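Local coordinates for protein alpha-1,3-glucanase (Bacillus circulans, PDB 5ZRU) that probably hydrolyses alpha-1,3-glucan, this chain being the catalytic unit of a larger GH87 enzyme, at residues 294-305 and 319-330. Numbering follows the deposited sequence.
Sequences EQAVYKGFMDNF and FECGFWVGDYAH. With ZN (zinc ion), chain G.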
loop_
_atom_site.group_PDB
_atom_site.type_symbol
_atom_site.label_atom_id
_atom_site.label_comp_id
_atom_site.label_asym_id
_atom_site.label_seq_id
_atom_site.Cartn_x
_atom_site.Cartn_y
_atom_site.Cartn_z
ATOM N N GLU A 294 -4.942 14.843 8.539
ATOM C CA GLU A 294 -6.154 14.032 8.384
ATOM C C GLU A 294 -7.334 14.800 7.794
ATOM O O GLU A 294 -8.456 14.270 7.760
ATOM C CB GLU A 294 -6.591 13.385 9.706
ATOM C CG GLU A 294 -5.518 12.547 10.371
ATOM C CD GLU A 294 -4.893 13.233 11.576
ATOM O OE1 GLU A 294 -3.827 13.860 11.416
ATOM O OE2 GLU A 294 -5.469 13.151 12.678
ATOM N N GLN A 295 -7.126 16.026 7.319
ATOM C CA GLN A 295 -8.177 16.808 6.680
ATOM C C GLN A 295 -7.948 16.970 5.182
ATOM O O GLN A 295 -8.496 17.899 4.584
ATOM C CB GLN A 295 -8.295 18.193 7.323
ATOM C CG GLN A 295 -8.693 18.213 8.791
ATOM C CD GLN A 295 -8.766 19.638 9.340
ATOM O OE1 GLN A 295 -9.591 20.443 8.904
ATOM N NE2 GLN A 295 -7.889 19.955 10.285
ATOM N N ALA A 296 -7.143 16.094 4.565
ATOM C CA ALA A 296 -6.825 16.277 3.150
ATOM C C ALA A 296 -8.054 16.076 2.271
ATOM O O ALA A 296 -8.206 16.766 1.257
ATOM C CB ALA A 296 -5.702 15.329 2.722
ATOM N N VAL A 297 -8.938 15.143 2.647
ATOM C CA VAL A 297 -10.097 14.745 1.843
ATOM C C VAL A 297 -9.680 14.565 0.386
ATOM O O VAL A 297 -10.242 15.183 -0.528
ATOM C CB VAL A 297 -11.239 15.767 1.985
ATOM C CG1 VAL A 297 -12.543 15.188 1.425
ATOM C CG2 VAL A 297 -11.403 16.131 3.447
ATOM N N TYR A 298 -8.686 13.717 0.161
ATOM C CA TYR A 298 -8.015 13.649 -1.135
ATOM C C TYR A 298 -7.533 12.211 -1.324
ATOM O O TYR A 298 -6.372 11.944 -1.642
ATOM C CB TYR A 298 -6.889 14.687 -1.173
ATOM C CG TYR A 298 -6.365 15.162 -2.522
ATOM C CD1 TYR A 298 -6.112 14.269 -3.561
ATOM C CD2 TYR A 298 -6.067 16.508 -2.731
ATOM C CE1 TYR A 298 -5.590 14.705 -4.777
ATOM C CE2 TYR A 298 -5.536 16.956 -3.939
ATOM C CZ TYR A 298 -5.294 16.043 -4.958
ATOM O OH TYR A 298 -4.776 16.474 -6.160
ATOM N N LYS A 299 -8.426 11.261 -1.060
ATOM C CA LYS A 299 -8.132 9.866 -1.342
ATOM C C LYS A 299 -8.425 9.572 -2.811
ATOM O O LYS A 299 -9.198 10.281 -3.464
ATOM C CB LYS A 299 -8.950 8.935 -0.443
ATOM C CG LYS A 299 -8.725 9.109 1.061
ATOM C CD LYS A 299 -9.787 10.020 1.695
ATOM C CE LYS A 299 -9.678 9.990 3.227
ATOM N NZ LYS A 299 -10.707 10.847 3.889
ATOM N N GLY A 300 -7.790 8.521 -3.337
ATOM C CA GLY A 300 -8.030 8.164 -4.730
ATOM C C GLY A 300 -9.496 7.892 -5.015
ATOM O O GLY A 300 -10.063 8.400 -5.991
ATOM N N PHE A 301 -10.133 7.101 -4.155
ATOM C CA PHE A 301 -11.548 6.763 -4.268
ATOM C C PHE A 301 -12.197 6.933 -2.901
ATOM O O PHE A 301 -11.665 6.431 -1.907
ATOM C CB PHE A 301 -11.740 5.318 -4.754
ATOM C CG PHE A 301 -11.104 5.026 -6.085
ATOM C CD1 PHE A 301 -11.750 5.355 -7.267
ATOM C CD2 PHE A 301 -9.867 4.402 -6.154
ATOM C CE1 PHE A 301 -11.169 5.065 -8.499
ATOM C CE2 PHE A 301 -9.282 4.105 -7.381
ATOM C CZ PHE A 301 -9.931 4.443 -8.555
ATOM N N MET A 302 -13.358 7.595 -2.857
ATOM C CA MET A 302 -13.968 8.023 -1.601
ATOM C C MET A 302 -15.480 7.845 -1.619
ATOM O O MET A 302 -16.110 7.824 -2.678
ATOM C CB MET A 302 -13.690 9.507 -1.316
ATOM C CG MET A 302 -12.247 9.863 -1.125
ATOM S SD MET A 302 -12.046 11.662 -1.009
ATOM C CE MET A 302 -11.852 12.131 -2.740
ATOM N N ASP A 303 -16.040 7.719 -0.407
ATOM C CA ASP A 303 -17.458 7.894 -0.061
ATOM C C ASP A 303 -18.320 6.660 -0.348
ATOM O O ASP A 303 -18.072 5.611 0.255
ATOM C CB ASP A 303 -17.990 9.169 -0.719
ATOM C CG ASP A 303 -17.274 10.399 -0.193
ATOM O OD1 ASP A 303 -17.144 10.507 1.050
ATOM O OD2 ASP A 303 -16.816 11.234 -0.998
ATOM N N ASN A 304 -19.339 6.749 -1.222
ATOM C CA ASN A 304 -20.419 5.747 -1.274
ATOM C C ASN A 304 -20.226 4.769 -2.436
ATOM O O ASN A 304 -20.488 5.107 -3.591
ATOM C CB ASN A 304 -21.787 6.420 -1.394
ATOM C CG ASN A 304 -22.036 7.444 -0.314
ATOM O OD1 ASN A 304 -22.351 8.597 -0.607
ATOM N ND2 ASN A 304 -21.922 7.032 0.939
ATOM N N PHE A 305 -19.842 3.533 -2.125
ATOM C CA PHE A 305 -19.466 2.569 -3.152
ATOM C C PHE A 305 -20.585 1.581 -3.502
ATOM O O PHE A 305 -20.390 0.734 -4.375
ATOM C CB PHE A 305 -18.214 1.791 -2.719
ATOM C CG PHE A 305 -16.915 2.587 -2.760
ATOM C CD1 PHE A 305 -16.662 3.597 -1.844
ATOM C CD2 PHE A 305 -15.923 2.271 -3.688
ATOM C CE1 PHE A 305 -15.456 4.308 -1.862
ATOM C CE2 PHE A 305 -14.703 2.970 -3.712
ATOM C CZ PHE A 305 -14.472 3.989 -2.797
ATOM N N PHE A 319 -2.008 9.592 -3.357
ATOM C CA PHE A 319 -3.188 10.177 -2.733
ATOM C C PHE A 319 -3.052 10.130 -1.217
ATOM O O PHE A 319 -2.108 9.560 -0.673
ATOM C CB PHE A 319 -4.452 9.454 -3.210
ATOM C CG PHE A 319 -4.760 9.708 -4.661
ATOM C CD1 PHE A 319 -5.502 10.821 -5.038
ATOM C CD2 PHE A 319 -4.258 8.874 -5.646
ATOM C CE1 PHE A 319 -5.763 11.084 -6.380
ATOM C CE2 PHE A 319 -4.517 9.116 -6.989
ATOM C CZ PHE A 319 -5.265 10.233 -7.362
ATOM N N GLU A 320 -4.006 10.758 -0.529
ATOM C CA GLU A 320 -4.033 10.686 0.927
ATOM C C GLU A 320 -4.133 9.240 1.381
ATOM O O GLU A 320 -3.366 8.784 2.233
ATOM C CB GLU A 320 -5.214 11.498 1.458
ATOM C CG GLU A 320 -5.432 11.383 2.956
ATOM C CD GLU A 320 -6.722 12.045 3.391
ATOM O OE1 GLU A 320 -7.557 12.353 2.511
ATOM O OE2 GLU A 320 -6.903 12.255 4.606
ATOM N N CYS A 321 -5.098 8.515 0.822
ATOM C CA CYS A 321 -5.195 7.069 0.883
ATOM C C CYS A 321 -5.529 6.595 -0.522
ATOM O O CYS A 321 -6.059 7.362 -1.332
ATOM C CB CYS A 321 -6.298 6.589 1.839
ATOM S SG CYS A 321 -6.261 7.266 3.508
ATOM N N GLY A 322 -5.253 5.327 -0.801
ATOM C CA GLY A 322 -5.680 4.766 -2.076
ATOM C C GLY A 322 -7.196 4.742 -2.180
ATOM O O GLY A 322 -7.783 5.297 -3.120
ATOM N N PHE A 323 -7.827 4.087 -1.207
ATOM C CA PHE A 323 -9.275 3.966 -1.077
ATOM C C PHE A 323 -9.681 4.310 0.347
ATOM O O PHE A 323 -9.084 3.797 1.297
ATOM C CB PHE A 323 -9.762 2.520 -1.344
ATOM C CG PHE A 323 -9.638 2.072 -2.774
ATOM C CD1 PHE A 323 -8.395 1.775 -3.323
ATOM C CD2 PHE A 323 -10.765 1.932 -3.558
ATOM C CE1 PHE A 323 -8.287 1.335 -4.642
ATOM C CE2 PHE A 323 -10.667 1.494 -4.867
ATOM C CZ PHE A 323 -9.436 1.196 -5.410
ATOM N N TRP A 324 -10.732 5.111 0.507
ATOM C CA TRP A 324 -11.394 5.245 1.810
ATOM C C TRP A 324 -12.881 4.961 1.623
ATOM O O TRP A 324 -13.628 5.815 1.135
ATOM C CB TRP A 324 -11.171 6.624 2.428
ATOM C CG TRP A 324 -11.594 6.638 3.863
ATOM C CD1 TRP A 324 -12.862 6.824 4.355
ATOM C CD2 TRP A 324 -10.748 6.415 4.997
ATOM N NE1 TRP A 324 -12.845 6.737 5.736
ATOM C CE2 TRP A 324 -11.556 6.500 6.149
ATOM C CE3 TRP A 324 -9.373 6.171 5.149
ATOM C CZ2 TRP A 324 -11.035 6.332 7.439
ATOM C CZ3 TRP A 324 -8.862 6.010 6.431
ATOM C CH2 TRP A 324 -9.688 6.094 7.556
ATOM N N VAL A 325 -13.310 3.756 1.990
ATOM C CA VAL A 325 -14.682 3.316 1.748
ATOM C C VAL A 325 -15.491 3.640 2.996
ATOM O O VAL A 325 -15.265 3.058 4.059
ATOM C CB VAL A 325 -14.736 1.822 1.411
ATOM C CG1 VAL A 325 -16.152 1.407 0.991
ATOM C CG2 VAL A 325 -13.748 1.536 0.293
ATOM N N GLY A 326 -16.427 4.576 2.874
ATOM C CA GLY A 326 -17.218 4.941 4.033
ATOM C C GLY A 326 -18.097 6.153 3.830
ATOM O O GLY A 326 -17.682 7.151 3.232
ATOM N N ASP A 327 -19.322 6.065 4.338
ATOM C CA ASP A 327 -20.297 7.139 4.218
ATOM C C ASP A 327 -20.221 8.069 5.416
ATOM O O ASP A 327 -20.301 7.615 6.563
ATOM C CB ASP A 327 -21.712 6.583 4.117
ATOM C CG ASP A 327 -22.748 7.680 4.149
ATOM O OD1 ASP A 327 -22.635 8.611 3.318
ATOM O OD2 ASP A 327 -23.652 7.618 5.004
ATOM N N TYR A 328 -20.112 9.373 5.143
ATOM C CA TYR A 328 -20.202 10.399 6.174
ATOM C C TYR A 328 -21.319 11.392 5.894
ATOM O O TYR A 328 -21.432 12.401 6.599
ATOM C CB TYR A 328 -18.857 11.125 6.321
ATOM C CG TYR A 328 -17.765 10.150 6.650
ATOM C CD1 TYR A 328 -17.484 9.814 7.970
ATOM C CD2 TYR A 328 -17.057 9.509 5.637
ATOM C CE1 TYR A 328 -16.514 8.890 8.277
ATOM C CE2 TYR A 328 -16.079 8.582 5.933
ATOM C CZ TYR A 328 -15.805 8.280 7.249
ATOM O OH TYR A 328 -14.832 7.351 7.547
ATOM N N ALA A 329 -22.168 11.122 4.904
ATOM C CA ALA A 329 -23.138 12.106 4.449
ATOM C C ALA A 329 -24.578 11.776 4.819
ATOM O O ALA A 329 -25.457 12.613 4.593
ATOM C CB ALA A 329 -23.036 12.280 2.927
ATOM N N HIS A 330 -24.844 10.605 5.389
ATOM C CA HIS A 330 -26.201 10.174 5.688
ATOM C C HIS A 330 -26.343 9.823 7.163
ATOM O O HIS A 330 -25.400 9.340 7.802
ATOM C CB HIS A 330 -26.599 8.963 4.825
ATOM C CG HIS A 330 -26.506 9.220 3.353
ATOM N ND1 HIS A 330 -25.331 9.082 2.643
ATOM C CD2 HIS A 330 -27.435 9.643 2.462
ATOM C CE1 HIS A 330 -25.546 9.388 1.377
ATOM N NE2 HIS A 330 -26.813 9.733 1.239
HETATM ZN ZN ZN G . -4.499 13.993 14.266
HETATM O O HOH W 1 -9.166 13.417 5.048
HETATM O O HOH W 2 -19.340 10.595 2.691
HETATM O O HOH W 3 -15.265 8.115 2.330
HETATM O O HOH W 4 -5.624 13.126 16.199
#
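F301 and F323 point the same way from neighbouring parallel strands, their rings in an offset stack with planes 28° apart and F301 CD2 3.3 Å from F323 CE2. Stacking of like residues on successive coils is a feature of parallel beta-helices, the fold expected of this pectate-lyase-like domain. Beside them, V325 CG2 sits over one face of F305; one residue before F301, G300 CA lies over F319. On the opposite face of strand 323-325, W324 receives K299: bent at chi2 (96°), it lays NZ over the five-membered ring (cation-pi), with a long salt bridge to E320 OE1. That oxygen also takes a hydrogen bond from Y298 N (2.9 Å), while E320 OE2 meets a water shared with K299 NZ and E294 O. E294 OE2 binds zinc with H123. N304 ND2 reaches D327 OD1 (2.9 Å) from above the carboxylate plane; H330 ND1 and A329 N use the same oxygen, the latter closing an Asx turn. Were D327 an alanine, the N304 amide and H330 imidazole would probably lose their shared acceptor. Strand 301-302 lies between 269-273 and 323-325, strand 354-357 pairs in parallel with 323-325 on its other side, and V311 of strand 310-317 touches both stacked phenylalanines.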